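Local coordinates for FrpC operon protein (Neisseria meningitidis, PDB 5EDF) that is of unknown molecular function but, as the iron-regulated protein FrpD, binds the RTX protein FrpC and is putatively involved in adhesion, at residues H165-I170 with D176-S181; R37-Q40 with K45-S48. All blocks are in the same frame, centred on the assembly; numbering follows the deposited sequence.

Interaction 1: residues H165-I170 with D176-S181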
loop_
_atom_site.group_PDB
_atom_site.type_symbol
_atom_site.label_atom_id
_atom_site.label_comp_id
_atom_site.label_asym_id
_atom_site.label_seq_id
_atom_site.Cartn_x
_atom_site.Cartn_y
_atom_site.Cartn_z
ATOM N N HIS A 165 -9.941 2.178 -8.641
ATOM C CA HIS A 165 -9.188 1.588 -9.766
ATOM C C HIS A 165 -9.693 2.237 -11.032
ATOM O O HIS A 165 -10.893 2.199 -11.295
ATOM C CB HIS A 165 -9.455 0.077 -9.773
ATOM C CG HIS A 165 -8.621 -0.710 -10.736
ATOM N ND1 HIS A 165 -7.241 -0.758 -10.670
ATOM C CD2 HIS A 165 -8.975 -1.523 -11.759
ATOM C CE1 HIS A 165 -6.788 -1.543 -11.634
ATOM N NE2 HIS A 165 -7.822 -2.059 -12.282
ATOM N N ARG A 166 -8.825 2.877 -11.807
ATOM C CA ARG A 166 -9.264 3.712 -12.914
ATOM C C ARG A 166 -8.397 3.565 -14.153
ATOM O O ARG A 166 -7.185 3.335 -14.072
ATOM C CB ARG A 166 -9.287 5.176 -12.484
ATOM C CG ARG A 166 -7.994 5.647 -11.861
ATOM C CD ARG A 166 -7.951 7.140 -11.602
ATOM N NE ARG A 166 -9.177 7.713 -11.035
ATOM C CZ ARG A 166 -9.368 7.973 -9.743
ATOM N NH1 ARG A 166 -8.431 7.698 -8.842
ATOM N NH2 ARG A 166 -10.506 8.527 -9.353
ATOM N N ASN A 167 -9.012 3.734 -15.315
ATOM C CA ASN A 167 -8.266 3.754 -16.559
ATOM C C ASN A 167 -7.770 5.175 -16.802
ATOM O O ASN A 167 -8.545 6.119 -16.791
ATOM C CB ASN A 167 -9.123 3.306 -17.745
ATOM C CG ASN A 167 -8.286 2.975 -18.981
ATOM O OD1 ASN A 167 -7.074 3.192 -19.011
ATOM N ND2 ASN A 167 -8.948 2.454 -20.025
ATOM N N ASN A 168 -6.470 5.329 -17.012
ATOM C CA ASN A 168 -5.857 6.635 -17.220
ATOM C C ASN A 168 -5.717 7.009 -18.684
ATOM O O ASN A 168 -5.305 8.117 -19.008
ATOM C CB ASN A 168 -4.486 6.673 -16.563
ATOM C CG ASN A 168 -4.592 6.569 -15.082
ATOM O OD1 ASN A 168 -5.074 7.487 -14.435
ATOM N ND2 ASN A 168 -4.223 5.421 -14.543
ATOM N N ARG A 169 -6.057 6.079 -19.556
ATOM C CA ARG A 169 -6.039 6.325 -20.999
ATOM C C ARG A 169 -7.032 7.417 -21.395
ATOM O O ARG A 169 -8.188 7.406 -20.950
ATOM C CB ARG A 169 -6.395 5.035 -21.720
ATOM C CG ARG A 169 -6.322 5.118 -23.245
ATOM C CD ARG A 169 -6.947 3.886 -23.797
ATOM N NE ARG A 169 -6.836 3.809 -25.255
ATOM C CZ ARG A 169 -7.266 2.783 -25.979
ATOM N NH1 ARG A 169 -7.852 1.741 -25.387
ATOM N NH2 ARG A 169 -7.117 2.797 -27.299
ATOM N N ILE A 170 -6.578 8.358 -22.220
ATOM C CA ILE A 170 -7.465 9.404 -22.753
ATOM C C ILE A 170 -7.510 9.535 -24.273
ATOM O O ILE A 170 -8.339 10.286 -24.792
ATOM C CB ILE A 170 -7.151 10.805 -22.139
ATOM C CG1 ILE A 170 -5.695 11.222 -22.410
ATOM C CG2 ILE A 170 -7.481 10.807 -20.651
ATOM C CD1 ILE A 170 -5.347 12.598 -21.866
ATOM N N ASP A 176 -4.612 1.024 -22.847
ATOM C CA ASP A 176 -5.267 1.042 -21.532
ATOM C C ASP A 176 -4.180 1.014 -20.479
ATOM O O ASP A 176 -3.218 0.258 -20.594
ATOM C CB ASP A 176 -6.196 -0.162 -21.312
ATOM C CG ASP A 176 -7.597 0.044 -21.880
ATOM O OD1 ASP A 176 -7.838 1.047 -22.580
ATOM O OD2 ASP A 176 -8.461 -0.820 -21.611
ATOM N N SER A 177 -4.341 1.842 -19.452
ATOM C CA SER A 177 -3.371 1.921 -18.372
ATOM C C SER A 177 -4.127 2.162 -17.069
ATOM O O SER A 177 -4.501 3.295 -16.768
ATOM C CB SER A 177 -2.382 3.056 -18.641
ATOM O OG SER A 177 -1.308 3.035 -17.722
ATOM N N TYR A 178 -4.370 1.086 -16.318
ATOM C CA TYR A 178 -5.103 1.207 -15.058
ATOM C C TYR A 178 -4.147 1.500 -13.922
ATOM O O TYR A 178 -3.005 1.048 -13.927
ATOM C CB TYR A 178 -5.930 -0.056 -14.757
ATOM C CG TYR A 178 -7.211 -0.080 -15.552
ATOM C CD1 TYR A 178 -7.205 -0.407 -16.892
ATOM C CD2 TYR A 178 -8.418 0.291 -14.965
ATOM C CE1 TYR A 178 -8.397 -0.403 -17.628
ATOM C CE2 TYR A 178 -9.597 0.300 -15.685
ATOM C CZ TYR A 178 -9.569 -0.052 -17.001
ATOM O OH TYR A 178 -10.741 -0.035 -17.762
ATOM N N SER A 179 -4.626 2.273 -12.963
ATOM C CA SER A 179 -3.918 2.477 -11.702
ATOM C C SER A 179 -4.888 2.418 -10.532
ATOM O O SER A 179 -6.113 2.492 -10.710
ATOM C CB SER A 179 -3.195 3.802 -11.723
ATOM O OG SER A 179 -4.082 4.861 -11.828
ATOM N N THR A 180 -4.341 2.326 -9.326
ATOM C CA THR A 180 -5.095 2.040 -8.123
ATOM C C THR A 180 -4.642 2.929 -6.984
ATOM O O THR A 180 -3.445 3.169 -6.786
ATOM C CB THR A 180 -4.888 0.596 -7.700
ATOM O OG1 THR A 180 -5.222 -0.277 -8.782
ATOM C CG2 THR A 180 -5.740 0.235 -6.500
ATOM N N SER A 181 -5.602 3.418 -6.209
ATOM C CA SER A 181 -5.309 4.090 -4.939
ATOM C C SER A 181 -6.068 3.364 -3.832
ATOM O O SER A 181 -7.192 2.873 -4.051
ATOM C CB SER A 181 -5.729 5.547 -4.968
ATOM O OG SER A 181 -7.129 5.699 -4.986
HETATM O O HOH W 1 -7.164 5.195 -8.892
HETATM O O HOH W 2 -8.450 8.119 -5.806
#
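The amide of N167 meets the segment 176-181 through both its ends. Its OD1 accepts the backbone N of S177 at 3.1 Å and, from the opposite face of the amide plane, R169 N, an Asx turn just after the strand; ND2 donates to D176 OD1. With CG anti to the backbone N (chi1 -165°), the amide also lies nearly flat on the Y178 ring, the planes 20° apart, and N167 CB sits 3.7 Å from the ring centroid in a CH-pi contact. The extended chain of R169 brings NH1 to D176 OD1 at 2.9 Å, a salt bridge. This oxygen is thus gripped by two donors from opposite faces of the carboxylate, although D176 is poorly ordered. On the face of N167 and Y178, H165 ND1 shares a hydrogen bond of 2.8 Å with T180 OG1.

These contacts close the turn end of an antiparallel beta hairpin, strands 161-167 and 178-186, in the large antiparallel sheet. R166 and S179 form a hydrogen-bonded pair, N to O in both directions; where the regular strand pairing stops, N168 sends both its backbone N and its ND2 to S177 O. The same ND2 reaches S179 OG at 2.8 Å, with the oxygen in the amide plane.

Further out, H165 NE2 is bonded to L203 N, so both ring nitrogens are engaged. In the conformer described, R166 NH2 pairs with E150 OE1.

Interaction 2: residues R37-Q40 with K45-S48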
loop_
_atom_site.group_PDB
_atom_site.type_symbol
_atom_site.label_atom_id
_atom_site.label_comp_id
_atom_site.label_asym_id
_atom_site.label_seq_id
_atom_site.Cartn_x
_atom_site.Cartn_y
_atom_site.Cartn_z
ATOM N N ARG A 37 13.692 2.093 1.971
ATOM C CA ARG A 37 14.059 3.512 1.791
ATOM C C ARG A 37 14.985 4.062 2.893
ATOM O O ARG A 37 15.626 5.113 2.716
ATOM C CB ARG A 37 12.839 4.413 1.694
ATOM C CG ARG A 37 12.049 4.215 0.449
ATOM C CD ARG A 37 10.806 5.075 0.409
ATOM N NE ARG A 37 10.120 5.060 -0.865
ATOM C CZ ARG A 37 10.375 5.858 -1.894
ATOM N NH1 ARG A 37 11.347 6.774 -1.817
ATOM N NH2 ARG A 37 9.652 5.769 -2.980
ATOM N N TYR A 38 15.085 3.323 3.976
ATOM C CA TYR A 38 15.859 3.747 5.150
ATOM C C TYR A 38 17.180 3.017 5.169
ATOM O O TYR A 38 17.530 2.329 6.125
ATOM C CB TYR A 38 15.048 3.477 6.418
ATOM C CG TYR A 38 13.690 4.112 6.516
ATOM C CD1 TYR A 38 13.456 5.174 7.338
ATOM C CD2 TYR A 38 12.597 3.562 5.884
ATOM C CE1 TYR A 38 12.177 5.718 7.511
ATOM C CE2 TYR A 38 11.333 4.094 6.051
ATOM C CZ TYR A 38 11.126 5.149 6.863
ATOM O OH TYR A 38 9.871 5.688 7.016
ATOM N N THR A 39 17.929 3.199 4.090
ATOM C CA THR A 39 19.182 2.497 3.862
ATOM C C THR A 39 20.224 3.486 3.351
ATOM O O THR A 39 19.889 4.629 2.933
ATOM C CB THR A 39 19.032 1.330 2.855
ATOM O OG1 THR A 39 18.492 1.838 1.609
ATOM C CG2 THR A 39 18.118 0.296 3.357
ATOM N N GLN A 40 21.472 3.035 3.383
ATOM C CA GLN A 40 22.586 3.765 2.796
ATOM C C GLN A 40 23.430 2.805 1.975
ATOM O O GLN A 40 23.379 1.598 2.175
ATOM C CB GLN A 40 23.420 4.416 3.890
ATOM C CG GLN A 40 22.691 5.506 4.644
ATOM C CD GLN A 40 23.539 6.139 5.715
ATOM O OE1 GLN A 40 24.455 5.516 6.245
ATOM N NE2 GLN A 40 23.243 7.390 6.032
ATOM N N LYS A 45 23.732 -0.771 4.111
ATOM C CA LYS A 45 23.604 -0.366 5.511
ATOM C C LYS A 45 22.132 -0.073 5.756
ATOM O O LYS A 45 21.528 0.743 5.059
ATOM C CB LYS A 45 24.442 0.859 5.823
ATOM C CG LYS A 45 25.948 0.610 5.699
ATOM C CD LYS A 45 26.730 1.888 5.932
ATOM C CE LYS A 45 28.244 1.658 5.825
ATOM N NZ LYS A 45 28.719 1.135 4.489
ATOM N N TRP A 46 21.546 -0.753 6.732
ATOM C CA TRP A 46 20.115 -0.707 6.957
ATOM C C TRP A 46 19.824 -0.106 8.311
ATOM O O TRP A 46 20.553 -0.350 9.280
ATOM C CB TRP A 46 19.505 -2.115 6.842
ATOM C CG TRP A 46 19.400 -2.583 5.419
ATOM C CD1 TRP A 46 20.413 -2.834 4.579
ATOM C CD2 TRP A 46 18.182 -2.814 4.675
ATOM N NE1 TRP A 46 19.939 -3.214 3.326
ATOM C CE2 TRP A 46 18.567 -3.196 3.376
ATOM C CE3 TRP A 46 16.819 -2.705 4.972
ATOM C CZ2 TRP A 46 17.630 -3.466 2.379
ATOM C CZ3 TRP A 46 15.895 -3.009 3.957
ATOM C CH2 TRP A 46 16.313 -3.374 2.720
ATOM N N LEU A 47 18.747 0.643 8.366
ATOM C CA LEU A 47 18.268 1.297 9.582
ATOM C C LEU A 47 18.300 0.312 10.731
ATOM O O LEU A 47 17.871 -0.842 10.599
ATOM C CB LEU A 47 16.820 1.795 9.432
ATOM C CG LEU A 47 16.308 2.741 10.516
ATOM C CD1 LEU A 47 17.032 4.066 10.434
ATOM C CD2 LEU A 47 14.816 2.946 10.350
ATOM N N SER A 48 18.769 0.790 11.885
ATOM C CA SER A 48 18.799 -0.006 13.093
ATOM C C SER A 48 18.275 0.775 14.279
ATOM O O SER A 48 18.378 1.996 14.306
ATOM C CB SER A 48 20.240 -0.420 13.392
ATOM O OG SER A 48 21.157 0.675 13.400
#
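The methyl CG2 of T39 stands over the face of the W46 indole, 3.5 Å from the centroid of the six-membered ring and 18° off the normal, a close CH-pi contact. The two side chains run side by side from a non-hydrogen-bonded pair. The threonine torsion divides the labour, since chi1 of 57° sets CG2 beside the backbone N and over the indole, while OG1 turns to the carbonyl of A36. W46 NE1 is bonded to A43 O, which helps fix the rotation of the ring beneath the methyl.

A second apolar contact joins Y38 and L47, next along the chains from the T39-W46 pair, which run alongside each other with CB to CB at 3.9 Å. L47 CD2 adds a touch on Y38 CB and CD1, coming obliquely to the ring.

Backbone hydrogen bonds hold these pairs in step. Q40 N donates to K45 O at 2.8 Å and K45 N returns the bond to Q40 O, making Q40 and K45 a hydrogen-bonded antiparallel pair; L47 N reaches Y38 O at 3.1 Å. K45 NZ turns to D41 OD2 of the intervening turn in a salt bridge.

The two-stranded hairpin packs against larger elements: T39 touches L91 of helix 84-93, L47 packs on V19 and F21 of strand 18-23, and Y38 rests on I61 of strand 61-70 with its OH bonded to E62 N.

Interactions 1 and 2 illustrate two beta hairpins of one chain. They lie on opposite sides of its centre, 33 Å apart between centres and about 14 Å between nearest atoms, and do not touch. The first, about 17 Å from the chain centre, belongs to the large antiparallel sheet and relies on side-chain amides and a salt bridge; the second, about 20 Å out, is a separate two-strand unit relying more on apolar contacts. I162 of the azide pocket lies on strand 161-167, which also carries H165-N167 of interaction 1. Near interaction 2, the side chain of Y38 lies about 3 Å from a bound pentaethylene glycol, probably from crystallisation, and about 4 Å from a sodium ion.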